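Local coordinates for protein Bug27 (Bordetella pertussis, PDB 2QPQ), which probably binds a small solute in the periplasm between the two lobes of a Venus flytrap fold, as a solute-binding protein of the Bug family, at residues V71-A76 with N227-L232; N98-P103 with L266-A271; S104-P109 with L179-A184; K115-L120 with A198-S203. All blocks are in the same frame, centred on the assembly; numbering follows the deposited sequence.

Contact 1. Residues V71-A76 with N227-L232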
loop_
_atom_site.group_PDB
_atom_site.type_symbol
_atom_site.label_atom_id
_atom_site.label_comp_id
_atom_site.label_asym_id
_atom_site.label_seq_id
_atom_site.Cartn_x
_atom_site.Cartn_y
_atom_site.Cartn_z
ATOM N N VAL A 71 0.088 -7.616 -5.301
ATOM C CA VAL A 71 0.972 -6.473 -5.027
ATOM C C VAL A 71 0.252 -5.348 -4.295
ATOM O O VAL A 71 -0.981 -5.189 -4.368
ATOM C CB VAL A 71 1.648 -5.892 -6.358
ATOM C CG1 VAL A 71 2.573 -6.945 -6.996
ATOM C CG2 VAL A 71 0.566 -5.406 -7.442
ATOM N N ASN A 72 1.047 -4.515 -3.647
ATOM C CA ASN A 72 0.578 -3.194 -3.311
ATOM C C ASN A 72 1.578 -2.168 -3.854
ATOM O O ASN A 72 2.540 -2.533 -4.536
ATOM C CB ASN A 72 0.341 -3.054 -1.803
ATOM C CG ASN A 72 1.593 -3.311 -0.985
ATOM O OD1 ASN A 72 1.666 -4.281 -0.228
ATOM N ND2 ASN A 72 2.560 -2.452 -1.115
ATOM N N SER A 73 1.334 -0.895 -3.580
ATOM C CA SER A 73 2.211 0.205 -4.027
ATOM C C SER A 73 3.710 -0.005 -3.796
ATOM O O SER A 73 4.516 0.477 -4.586
ATOM C CB SER A 73 1.750 1.524 -3.406
ATOM O OG SER A 73 0.518 1.873 -3.978
ATOM N N SER A 74 4.068 -0.745 -2.745
ATOM C CA SER A 74 5.451 -1.161 -2.499
ATOM C C SER A 74 6.123 -1.663 -3.771
ATOM O O SER A 74 7.286 -1.378 -4.013
ATOM C CB SER A 74 5.508 -2.278 -1.443
ATOM O OG SER A 74 5.090 -1.833 -0.139
ATOM N N PHE A 75 5.388 -2.421 -4.588
ATOM C CA PHE A 75 5.921 -2.897 -5.872
ATOM C C PHE A 75 6.473 -1.724 -6.706
ATOM O O PHE A 75 7.509 -1.847 -7.393
ATOM C CB PHE A 75 4.833 -3.678 -6.646
ATOM C CG PHE A 75 5.280 -4.172 -8.007
ATOM C CD1 PHE A 75 5.813 -5.459 -8.151
ATOM C CD2 PHE A 75 5.202 -3.337 -9.138
ATOM C CE1 PHE A 75 6.230 -5.945 -9.441
ATOM C CE2 PHE A 75 5.660 -3.801 -10.426
ATOM C CZ PHE A 75 6.129 -5.141 -10.545
ATOM N N ALA A 76 5.766 -0.601 -6.704
ATOM C CA ALA A 76 6.226 0.572 -7.477
ATOM C C ALA A 76 7.358 1.331 -6.783
ATOM O O ALA A 76 8.066 2.106 -7.433
ATOM C CB ALA A 76 5.067 1.501 -7.816
ATOM N N ASN A 227 -1.893 7.397 -2.073
ATOM C CA ASN A 227 -2.850 6.338 -1.812
ATOM C C ASN A 227 -2.292 4.970 -2.249
ATOM O O ASN A 227 -1.870 4.813 -3.382
ATOM C CB ASN A 227 -4.162 6.672 -2.545
ATOM C CG ASN A 227 -5.399 6.194 -1.813
ATOM O OD1 ASN A 227 -5.332 5.402 -0.877
ATOM N ND2 ASN A 227 -6.553 6.621 -2.294
ATOM N N GLN A 228 -2.289 3.994 -1.346
ATOM C CA GLN A 228 -1.759 2.678 -1.665
ATOM C C GLN A 228 -2.805 1.811 -2.364
ATOM O O GLN A 228 -3.879 1.597 -1.850
ATOM C CB GLN A 228 -1.294 1.990 -0.396
ATOM C CG GLN A 228 -0.774 0.554 -0.525
ATOM C CD GLN A 228 -0.133 0.119 0.773
ATOM O OE1 GLN A 228 0.708 0.831 1.294
ATOM N NE2 GLN A 228 -0.563 -0.995 1.329
ATOM N N TRP A 229 -2.452 1.309 -3.526
ATOM C CA TRP A 229 -3.281 0.363 -4.291
ATOM C C TRP A 229 -2.844 -1.046 -3.995
ATOM O O TRP A 229 -1.745 -1.283 -3.437
ATOM C CB TRP A 229 -3.212 0.650 -5.809
ATOM C CG TRP A 229 -1.851 1.041 -6.404
ATOM C CD1 TRP A 229 -1.470 2.304 -6.795
ATOM C CD2 TRP A 229 -0.750 0.171 -6.763
ATOM N NE1 TRP A 229 -0.210 2.266 -7.330
ATOM C CE2 TRP A 229 0.255 0.982 -7.320
ATOM C CE3 TRP A 229 -0.509 -1.208 -6.626
ATOM C CZ2 TRP A 229 1.510 0.466 -7.789
ATOM C CZ3 TRP A 229 0.764 -1.726 -7.086
ATOM C CH2 TRP A 229 1.749 -0.861 -7.643
ATOM N N HIS A 230 -3.710 -1.979 -4.376
ATOM C CA HIS A 230 -3.571 -3.398 -4.070
ATOM C C HIS A 230 -4.172 -4.098 -5.268
ATOM O O HIS A 230 -5.340 -3.878 -5.599
ATOM C CB HIS A 230 -4.369 -3.814 -2.833
ATOM C CG HIS A 230 -4.020 -3.049 -1.595
ATOM N ND1 HIS A 230 -4.531 -1.795 -1.338
ATOM C CD2 HIS A 230 -3.227 -3.362 -0.540
ATOM C CE1 HIS A 230 -4.028 -1.347 -0.197
ATOM N NE2 HIS A 230 -3.252 -2.283 0.315
ATOM N N GLY A 231 -3.387 -4.939 -5.926
ATOM C CA GLY A 231 -3.917 -5.596 -7.091
ATOM C C GLY A 231 -3.107 -6.779 -7.472
ATOM O O GLY A 231 -2.228 -7.219 -6.703
ATOM N N LEU A 232 -3.444 -7.304 -8.664
ATOM C CA LEU A 232 -2.868 -8.513 -9.173
ATOM C C LEU A 232 -2.206 -8.208 -10.505
ATOM O O LEU A 232 -2.788 -7.496 -11.371
ATOM C CB LEU A 232 -3.984 -9.593 -9.342
ATOM C CG LEU A 232 -4.439 -10.168 -7.964
ATOM C CD1 LEU A 232 -5.809 -10.816 -8.008
ATOM C CD2 LEU A 232 -3.426 -11.174 -7.410
HETATM O O HOH W 1 0.628 4.326 -4.670
#

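Contact 2. Residues N98-P103 with L266-A271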
loop_
_atom_site.group_PDB
_atom_site.type_symbol
_atom_site.label_atom_id
_atom_site.label_comp_id
_atom_site.label_asym_id
_atom_site.label_seq_id
_atom_site.Cartn_x
_atom_site.Cartn_y
_atom_site.Cartn_z
ATOM N N ASN A 98 -6.692 -3.633 -10.188
ATOM C CA ASN A 98 -6.545 -2.998 -8.881
ATOM C C ASN A 98 -7.861 -3.070 -8.149
ATOM O O ASN A 98 -8.866 -2.533 -8.648
ATOM C CB ASN A 98 -6.144 -1.538 -9.051
ATOM C CG ASN A 98 -6.103 -0.800 -7.740
ATOM O OD1 ASN A 98 -5.659 -1.354 -6.733
ATOM N ND2 ASN A 98 -6.566 0.458 -7.743
ATOM N N VAL A 99 -7.854 -3.719 -6.975
ATOM C CA VAL A 99 -9.087 -4.033 -6.227
ATOM C C VAL A 99 -9.421 -3.105 -5.019
ATOM O O VAL A 99 -10.556 -3.078 -4.530
ATOM C CB VAL A 99 -9.118 -5.509 -5.786
ATOM C CG1 VAL A 99 -8.955 -6.461 -6.982
ATOM C CG2 VAL A 99 -8.009 -5.814 -4.756
ATOM N N ALA A 100 -8.444 -2.346 -4.537
ATOM C CA ALA A 100 -8.642 -1.523 -3.345
ATOM C C ALA A 100 -7.538 -0.518 -3.150
ATOM O O ALA A 100 -6.335 -0.811 -3.380
ATOM C CB ALA A 100 -8.709 -2.389 -2.094
ATOM N N TYR A 101 -7.934 0.633 -2.640
ATOM C CA TYR A 101 -6.975 1.613 -2.141
ATOM C C TYR A 101 -7.076 1.629 -0.630
ATOM O O TYR A 101 -8.123 1.283 -0.061
ATOM C CB TYR A 101 -7.314 2.991 -2.656
ATOM C CG TYR A 101 -7.051 3.213 -4.126
ATOM C CD1 TYR A 101 -5.787 3.601 -4.579
ATOM C CD2 TYR A 101 -8.088 3.089 -5.066
ATOM C CE1 TYR A 101 -5.558 3.833 -5.940
ATOM C CE2 TYR A 101 -7.878 3.313 -6.420
ATOM C CZ TYR A 101 -6.610 3.684 -6.853
ATOM O OH TYR A 101 -6.401 3.902 -8.195
ATOM N N VAL A 102 -5.993 2.017 0.030
ATOM C CA VAL A 102 -6.106 2.440 1.424
ATOM C C VAL A 102 -5.200 3.640 1.638
ATOM O O VAL A 102 -3.979 3.576 1.363
ATOM C CB VAL A 102 -5.873 1.298 2.478
ATOM C CG1 VAL A 102 -4.371 0.974 2.655
ATOM C CG2 VAL A 102 -6.441 1.713 3.854
ATOM N N PRO A 103 -5.766 4.728 2.173
ATOM C CA PRO A 103 -4.849 5.810 2.495
ATOM C C PRO A 103 -3.956 5.458 3.702
ATOM O O PRO A 103 -4.284 4.568 4.509
ATOM C CB PRO A 103 -5.791 6.975 2.809
ATOM C CG PRO A 103 -7.039 6.315 3.331
ATOM C CD PRO A 103 -7.174 5.043 2.558
ATOM N N LEU A 266 -13.537 -1.802 6.960
ATOM C CA LEU A 266 -12.092 -1.738 7.255
ATOM C C LEU A 266 -11.401 -0.442 6.853
ATOM O O LEU A 266 -10.312 -0.151 7.303
ATOM C CB LEU A 266 -11.360 -2.926 6.622
ATOM C CG LEU A 266 -11.619 -4.277 7.264
ATOM C CD1 LEU A 266 -11.011 -5.402 6.473
ATOM C CD2 LEU A 266 -11.061 -4.257 8.659
ATOM N N GLY A 267 -12.022 0.363 6.020
ATOM C CA GLY A 267 -11.399 1.609 5.626
ATOM C C GLY A 267 -10.707 1.494 4.286
ATOM O O GLY A 267 -10.011 2.444 3.880
ATOM N N TYR A 268 -10.910 0.351 3.599
ATOM C CA TYR A 268 -10.512 0.211 2.169
ATOM C C TYR A 268 -11.504 0.893 1.265
ATOM O O TYR A 268 -12.717 0.879 1.519
ATOM C CB TYR A 268 -10.379 -1.258 1.740
ATOM C CG TYR A 268 -9.219 -1.918 2.392
ATOM C CD1 TYR A 268 -7.940 -1.813 1.839
ATOM C CD2 TYR A 268 -9.369 -2.583 3.601
ATOM C CE1 TYR A 268 -6.835 -2.383 2.478
ATOM C CE2 TYR A 268 -8.305 -3.146 4.236
ATOM C CZ TYR A 268 -7.032 -3.054 3.657
ATOM O OH TYR A 268 -5.964 -3.603 4.296
ATOM N N SER A 269 -10.979 1.520 0.224
ATOM C CA SER A 269 -11.791 2.096 -0.805
ATOM C C SER A 269 -11.748 1.077 -1.942
ATOM O O SER A 269 -10.686 0.745 -2.455
ATOM C CB SER A 269 -11.183 3.433 -1.195
ATOM O OG SER A 269 -11.983 4.030 -2.182
ATOM N N THR A 270 -12.887 0.504 -2.284
ATOM C CA THR A 270 -12.876 -0.539 -3.306
ATOM C C THR A 270 -12.574 0.103 -4.666
ATOM O O THR A 270 -12.842 1.305 -4.895
ATOM C CB THR A 270 -14.191 -1.342 -3.309
ATOM O OG1 THR A 270 -15.278 -0.415 -3.376
ATOM C CG2 THR A 270 -14.286 -2.114 -1.962
ATOM N N ALA A 271 -11.942 -0.685 -5.533
ATOM C CA ALA A 271 -11.522 -0.204 -6.846
ATOM C C ALA A 271 -11.713 -1.367 -7.814
ATOM O O ALA A 271 -11.954 -2.488 -7.377
ATOM C CB ALA A 271 -10.068 0.237 -6.823
#

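Contact 3. Residues S104-P109 with L179-A184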
loop_
_atom_site.group_PDB
_atom_site.type_symbol
_atom_site.label_atom_id
_atom_site.label_comp_id
_atom_site.label_asym_id
_atom_site.label_seq_id
_atom_site.Cartn_x
_atom_site.Cartn_y
_atom_site.Cartn_z
ATOM N N SER A 104 -2.814 6.132 3.806
ATOM C CA SER A 104 -2.100 6.199 5.087
ATOM C C SER A 104 -2.642 7.301 5.985
ATOM O O SER A 104 -3.329 8.223 5.534
ATOM C CB SER A 104 -0.585 6.339 4.894
ATOM O OG SER A 104 -0.097 5.228 4.135
ATOM N N VAL A 105 -2.329 7.188 7.269
ATOM C CA VAL A 105 -2.761 8.175 8.229
ATOM C C VAL A 105 -1.628 8.529 9.161
ATOM O O VAL A 105 -0.867 7.652 9.582
ATOM C CB VAL A 105 -4.008 7.673 8.981
ATOM C CG1 VAL A 105 -3.679 6.355 9.706
ATOM C CG2 VAL A 105 -4.589 8.776 9.881
ATOM N N PHE A 106 -1.467 9.832 9.409
ATOM C CA PHE A 106 -0.560 10.317 10.435
ATOM C C PHE A 106 -1.289 10.248 11.772
ATOM O O PHE A 106 -2.262 10.964 11.963
ATOM C CB PHE A 106 -0.137 11.755 10.132
ATOM C CG PHE A 106 0.826 11.881 8.981
ATOM C CD1 PHE A 106 0.420 11.573 7.695
ATOM C CD2 PHE A 106 2.141 12.290 9.194
ATOM C CE1 PHE A 106 1.291 11.683 6.614
ATOM C CE2 PHE A 106 3.023 12.429 8.129
ATOM C CZ PHE A 106 2.599 12.121 6.829
ATOM N N VAL A 107 -0.837 9.364 12.662
ATOM C CA VAL A 107 -1.474 9.165 13.974
ATOM C C VAL A 107 -0.516 9.505 15.131
ATOM O O VAL A 107 0.731 9.330 15.059
ATOM C CB VAL A 107 -2.104 7.729 14.139
ATOM C CG1 VAL A 107 -3.192 7.515 13.112
ATOM C CG2 VAL A 107 -1.041 6.585 13.962
ATOM N N VAL A 108 -1.126 10.013 16.189
ATOM C CA VAL A 108 -0.419 10.393 17.410
ATOM C C VAL A 108 -1.168 9.769 18.605
ATOM O O VAL A 108 -2.349 9.431 18.487
ATOM C CB VAL A 108 -0.253 11.975 17.566
ATOM C CG1 VAL A 108 0.590 12.560 16.449
ATOM C CG2 VAL A 108 -1.644 12.736 17.706
ATOM N N PRO A 109 -0.466 9.567 19.733
ATOM C CA PRO A 109 -1.099 9.037 20.929
ATOM C C PRO A 109 -2.230 9.944 21.397
ATOM O O PRO A 109 -2.186 11.170 21.176
ATOM C CB PRO A 109 0.023 9.108 21.973
ATOM C CG PRO A 109 1.260 9.233 21.246
ATOM C CD PRO A 109 0.960 9.850 19.945
ATOM N N LEU A 179 4.589 9.725 16.984
ATOM C CA LEU A 179 3.941 9.850 15.721
ATOM C C LEU A 179 4.270 8.626 14.860
ATOM O O LEU A 179 5.381 8.076 14.932
ATOM C CB LEU A 179 4.433 11.144 15.038
ATOM C CG LEU A 179 4.112 11.345 13.549
ATOM C CD1 LEU A 179 2.603 11.587 13.260
ATOM C CD2 LEU A 179 4.938 12.450 13.013
ATOM N N ALA A 180 3.302 8.211 14.055
ATOM C CA ALA A 180 3.571 7.208 13.030
ATOM C C ALA A 180 2.695 7.420 11.813
ATOM O O ALA A 180 1.586 7.976 11.875
ATOM C CB ALA A 180 3.349 5.741 13.593
ATOM N N VAL A 181 3.186 6.900 10.705
ATOM C CA VAL A 181 2.396 6.802 9.500
ATOM C C VAL A 181 2.099 5.332 9.225
ATOM O O VAL A 181 3.006 4.523 9.037
ATOM C CB VAL A 181 3.136 7.440 8.354
ATOM C CG1 VAL A 181 2.285 7.375 7.079
ATOM C CG2 VAL A 181 3.474 8.887 8.785
ATOM N N VAL A 182 0.809 4.984 9.241
ATOM C CA VAL A 182 0.428 3.601 9.046
ATOM C C VAL A 182 -0.774 3.584 8.094
ATOM O O VAL A 182 -1.309 4.632 7.734
ATOM C CB VAL A 182 0.151 2.858 10.412
ATOM C CG1 VAL A 182 1.413 2.890 11.317
ATOM C CG2 VAL A 182 -1.023 3.483 11.154
ATOM N N THR A 183 -1.213 2.408 7.687
ATOM C CA THR A 183 -2.392 2.354 6.845
ATOM C C THR A 183 -3.597 2.746 7.686
ATOM O O THR A 183 -3.682 2.385 8.885
ATOM C CB THR A 183 -2.629 0.941 6.306
ATOM O OG1 THR A 183 -2.844 0.062 7.405
ATOM C CG2 THR A 183 -1.450 0.454 5.435
ATOM N N ALA A 184 -4.522 3.472 7.059
ATOM C CA ALA A 184 -5.832 3.747 7.653
ATOM C C ALA A 184 -6.543 2.510 8.233
ATOM O O ALA A 184 -7.089 2.547 9.334
ATOM C CB ALA A 184 -6.726 4.489 6.651
#

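Contact 4. Residues K115-L120 with A198-S203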
loop_
_atom_site.group_PDB
_atom_site.type_symbol
_atom_site.label_atom_id
_atom_site.label_comp_id
_atom_site.label_asym_id
_atom_site.label_seq_id
_atom_site.Cartn_x
_atom_site.Cartn_y
_atom_site.Cartn_z
ATOM N N LYS A 115 -2.054 18.550 17.798
ATOM C CA LYS A 115 -3.486 18.570 17.612
ATOM C C LYS A 115 -3.867 18.596 16.122
ATOM O O LYS A 115 -4.942 18.107 15.716
ATOM C CB LYS A 115 -4.027 19.827 18.359
ATOM C CG LYS A 115 -4.397 19.643 19.874
ATOM C CD LYS A 115 -3.333 19.035 20.817
ATOM C CE LYS A 115 -3.805 19.056 22.322
ATOM N NZ LYS A 115 -3.001 18.241 23.349
ATOM N N THR A 116 -2.980 19.144 15.291
ATOM C CA THR A 116 -3.231 19.221 13.859
ATOM C C THR A 116 -1.948 18.863 13.123
ATOM O O THR A 116 -0.866 18.891 13.715
ATOM C CB THR A 116 -3.634 20.662 13.426
ATOM O OG1 THR A 116 -2.508 21.525 13.567
ATOM C CG2 THR A 116 -4.755 21.218 14.281
ATOM N N LEU A 117 -2.056 18.560 11.835
ATOM C CA LEU A 117 -0.867 18.392 11.011
ATOM C C LEU A 117 -0.009 19.649 10.978
ATOM O O LEU A 117 1.202 19.541 10.929
ATOM C CB LEU A 117 -1.193 17.941 9.580
ATOM C CG LEU A 117 0.020 17.354 8.816
ATOM C CD1 LEU A 117 0.281 15.929 9.312
ATOM C CD2 LEU A 117 -0.165 17.344 7.315
ATOM N N GLY A 118 -0.640 20.832 11.026
ATOM C CA GLY A 118 0.083 22.096 10.952
ATOM C C GLY A 118 1.039 22.294 12.116
ATOM O O GLY A 118 2.136 22.788 11.938
ATOM N N GLU A 119 0.611 21.889 13.309
ATOM C CA GLU A 119 1.435 21.900 14.513
ATOM C C GLU A 119 2.635 20.967 14.390
ATOM O O GLU A 119 3.735 21.297 14.843
ATOM C CB GLU A 119 0.580 21.537 15.740
ATOM C CG GLU A 119 -0.324 22.713 16.196
ATOM C CD GLU A 119 -1.317 22.356 17.284
ATOM O OE1 GLU A 119 -1.159 21.304 17.945
ATOM O OE2 GLU A 119 -2.262 23.161 17.511
ATOM N N LEU A 120 2.415 19.805 13.788
ATOM C CA LEU A 120 3.501 18.832 13.578
ATOM C C LEU A 120 4.560 19.422 12.640
ATOM O O LEU A 120 5.765 19.388 12.927
ATOM C CB LEU A 120 2.926 17.524 12.976
ATOM C CG LEU A 120 3.961 16.487 12.513
ATOM C CD1 LEU A 120 4.606 15.894 13.754
ATOM C CD2 LEU A 120 3.358 15.390 11.626
ATOM N N ALA A 198 -5.849 11.084 14.735
ATOM C CA ALA A 198 -5.376 11.198 13.371
ATOM C C ALA A 198 -5.195 12.655 12.929
ATOM O O ALA A 198 -6.133 13.455 12.995
ATOM C CB ALA A 198 -6.315 10.445 12.422
ATOM N N LEU A 199 -3.988 12.992 12.485
ATOM C CA LEU A 199 -3.682 14.334 12.022
ATOM C C LEU A 199 -4.055 14.604 10.547
ATOM O O LEU A 199 -4.459 15.720 10.172
ATOM C CB LEU A 199 -2.208 14.625 12.293
ATOM C CG LEU A 199 -1.770 14.646 13.762
ATOM C CD1 LEU A 199 -0.318 15.141 13.859
ATOM C CD2 LEU A 199 -2.723 15.507 14.609
ATOM N N ALA A 200 -3.905 13.582 9.711
ATOM C CA ALA A 200 -4.174 13.683 8.276
ATOM C C ALA A 200 -4.276 12.304 7.692
ATOM O O ALA A 200 -3.739 11.331 8.274
ATOM C CB ALA A 200 -3.054 14.447 7.568
ATOM N N VAL A 201 -4.971 12.229 6.553
ATOM C CA VAL A 201 -4.912 11.103 5.631
ATOM C C VAL A 201 -4.159 11.509 4.373
ATOM O O VAL A 201 -4.202 12.682 3.987
ATOM C CB VAL A 201 -6.307 10.525 5.294
ATOM C CG1 VAL A 201 -6.999 10.072 6.573
ATOM C CG2 VAL A 201 -7.188 11.526 4.542
ATOM N N THR A 202 -3.486 10.551 3.732
ATOM C CA THR A 202 -2.615 10.845 2.591
ATOM C C THR A 202 -3.317 10.775 1.234
ATOM O O THR A 202 -2.694 11.047 0.221
ATOM C CB THR A 202 -1.411 9.872 2.499
ATOM O OG1 THR A 202 -1.912 8.542 2.282
ATOM C CG2 THR A 202 -0.595 9.918 3.780
ATOM N N SER A 203 -4.585 10.396 1.201
ATOM C CA SER A 203 -5.327 10.405 -0.060
ATOM C C SER A 203 -5.708 11.838 -0.473
ATOM O O SER A 203 -5.551 12.798 0.282
ATOM C CB SER A 203 -6.567 9.535 0.021
ATOM O OG SER A 203 -7.269 9.831 1.207
HETATM O O HOH W 2 -5.193 17.902 11.743
#

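Contact 1. Residues V71-A76 with N227-L232
Val71 and Gly231 face each other as an antiparallel hydrogen-bonded pair, and Asn72 and His230 follow as a non-hydrogen-bonded pair with CA atoms 4.2 Å apart. The bond from Val71 N to Gly231 O is short, 2.7 Å, and almost straight (177°). The return bond from Gly231 N to Val71 O is 2.9 Å long. Strand 67-72 thus runs antiparallel to 227-235 in the mixed sheet; beyond Asn72 the chain turns off into helix 74-81, leaving a weak bond from Ser73 N to Trp229 O.

Ser73 takes over at this end. Its OG, beside its own backbone N (chi1 -69°), accepts from Trp229 N at 3.1 Å and gives its proton to a water 2.6 Å away, which donates to Asn227 O. Ser73 CA stands 3.6 Å from the centroid of the Trp229 six-membered ring, 5° off its normal, a CH-pi contact, while OG lies over the five-membered ring, 3.3 Å above the indole plane. Val71 CG2 meets CZ3 at the ring edge, and Ala76 CB touches CZ2 at 3.7 Å.

Asp285 of helix 275-296 accepts from Trp229 NE1. Gln228 OE1 accepts from Gln142 NE2 of helix 141-153, and its NE2 donates to a bound citrate, probably from the crystallisation liquor, which may mark the flytrap cleft. The Ser73 hydroxyl, acceptor for one buried amide and donor to the water reaching Asn227 O, replaces a backbone partner and closes the ladder between strands 67-72 and 227-235.

Contact 2. Residues N98-P103 with L266-A271
Gly267 and Tyr268 lead from a Schellman motif at the end of helix 257-266 into strand 269-273, which pairs antiparallel with the long strand 93-109, and both touch Val102 on the way in. The positive phi of Gly267 (98°) turns the chain, and its O lies 3.6 Å from Val102 CG2. Tyr101 and Ser269 then form a hydrogen-bonded pair. Tyr101 N donates to Ser269 O at 2.8 Å, in the carbonyl plane, and Ser269 N returns a bond to Tyr101 O at 2.9 Å. Farther on, Ala271 N reaches Val99 O from above the carbonyl plane, 69° out of it; the psi of Val99 (-17°) departs from strand values and turns this carbonyl.

Two groups of side chains meet. Tyr268 lies beside Ala100 and Val102: its CD1 is 3.8 Å from Val102 CB, and Val102 CG2 stands above one ring face, toward the rim. Ala271 CB, pointing at strand 93-109, lies between Tyr101 CE2 (3.8 Å) and Asn98 ND2 (3.6 Å).

The Asn98 carboxamide is gripped from two sides, ND2 donating to Asp273 and OD1 accepting from His230 N, which fixes its rotation. One amide thus links strand 269-273 to strand 227-235 across strand 93-109, and the methyl of Ala271 packs against a carboxamide that already has a partner at each polar atom.

Contact 3. Residues S104-P109 with L179-A184
Phe106 and Val181 make the tight part of this contact. Their side chains lie side by side and point the same way, and Val181 CG2 stands over the centre of the Phe106 ring, 3.7 Å from its centroid and 14° off the normal, a CH-pi contact. At the ring edge Leu179 CD1 comes to 4.2 Å from Phe106 CD2, and the same methyl reaches Val108 CG1 at 3.9 Å. The other Val181 methyl, CG1, anti to the backbone N (chi1 -178°), is touched by Ser104 CB. Ser104 OG accepts from Gln142 of helix 141-153, which packs over Val181.

The opposite face, carrying Val105, Val107, Ala180 and Val182, is looser. Val182 CG2 lies 4.2 Å from both Val105 CG1 and Val107 CG2, and Val107 CG2 is 4.5 Å from Ala180 CB. Helix 165-173 meets Val182 here, so the wider spacing is still buried. The partly exposed end is Thr183, whose side chain points away from strand 93-109, bonds to Ser185 and lies close to a bound citrate, probably from the crystallisation liquor.

Four backbone bonds join the strands in two hydrogen-bonded pairs; the one from Val107 N to Ala180 O is 2.9 Å and nearly straight (172°). Thr183 then serves as N-cap of helix 184-192. A strand ending directly in a helix N terminus beside this citrate is consistent with the ligand cleft of the periplasmic binding protein fold.

Contact 4. Residues K115-L120 with A198-S203
Leu199 packs on the peptide group between Lys115 and Thr116, the flat group at this interface, where no aromatic ring takes part. Its CD2 methyl stands over one face of that peptide, 3.6 Å from Lys115 O and 3.7 Å from Thr116 N. The other methyl of Leu199, CD1, lies between Thr116 O (3.8 Å) and Leu120 CB (4.1 Å). A second flat group, the Glu119 carboxylate, lies within the helical segment: OE1 is met by Lys115 N from above the carboxylate plane, 43° out of it.

Leu117 packs on the neighbouring part of the strand. Its CD1 touches Ala200 CB at 4.0 Å and Leu199 CB at about the same distance, and its side chain crosses that of Leu199 at a slant. No direct hydrogen bond spans the segments. A water takes that part, accepting from Leu117 N and donating to Leu199 O at 2.8 Å, so that an amide of the first helical turn is tied to the strand. Thr116 caps the same turn, its OG1 accepting from Glu119 N at 3.2 Å.

Helix 117-123 therefore sets its N-terminal turn against strand 196-201 through leucine and alanine side chains and the 115-116 peptide. That strand pairs on with strand 93-109, where Leu199 also touches Val108. Leu120 leans on Leu179, just before strand 180-183, while from a following loop Gln219 touches Leu117 and Ala200, and Val216 touches Ala200.

From the N terminus, residues 71-76 open the loop that contact 1 closes at 227-232. Strand 93-109 then supplies 98-103 for contact 2 and 104-109 for contact 3, and 115-120 starts contact 4 just beyond it. The chain returns in order: 179-184 closes contact 3, 198-203 contact 4, 227-232 contact 1 and 266-271 contact 2. Contacts 3 and 4 therefore cross each other, as do 1 and 2, and the first pair is nested inside both loops of the second. Strand 93-109 joins them, its backbone bonded to strand 227-235 (Val102 N to Gln228 O) beside contact 2 and to strand 196-201 (Leu199 N to Phe106 O) beside contact 3.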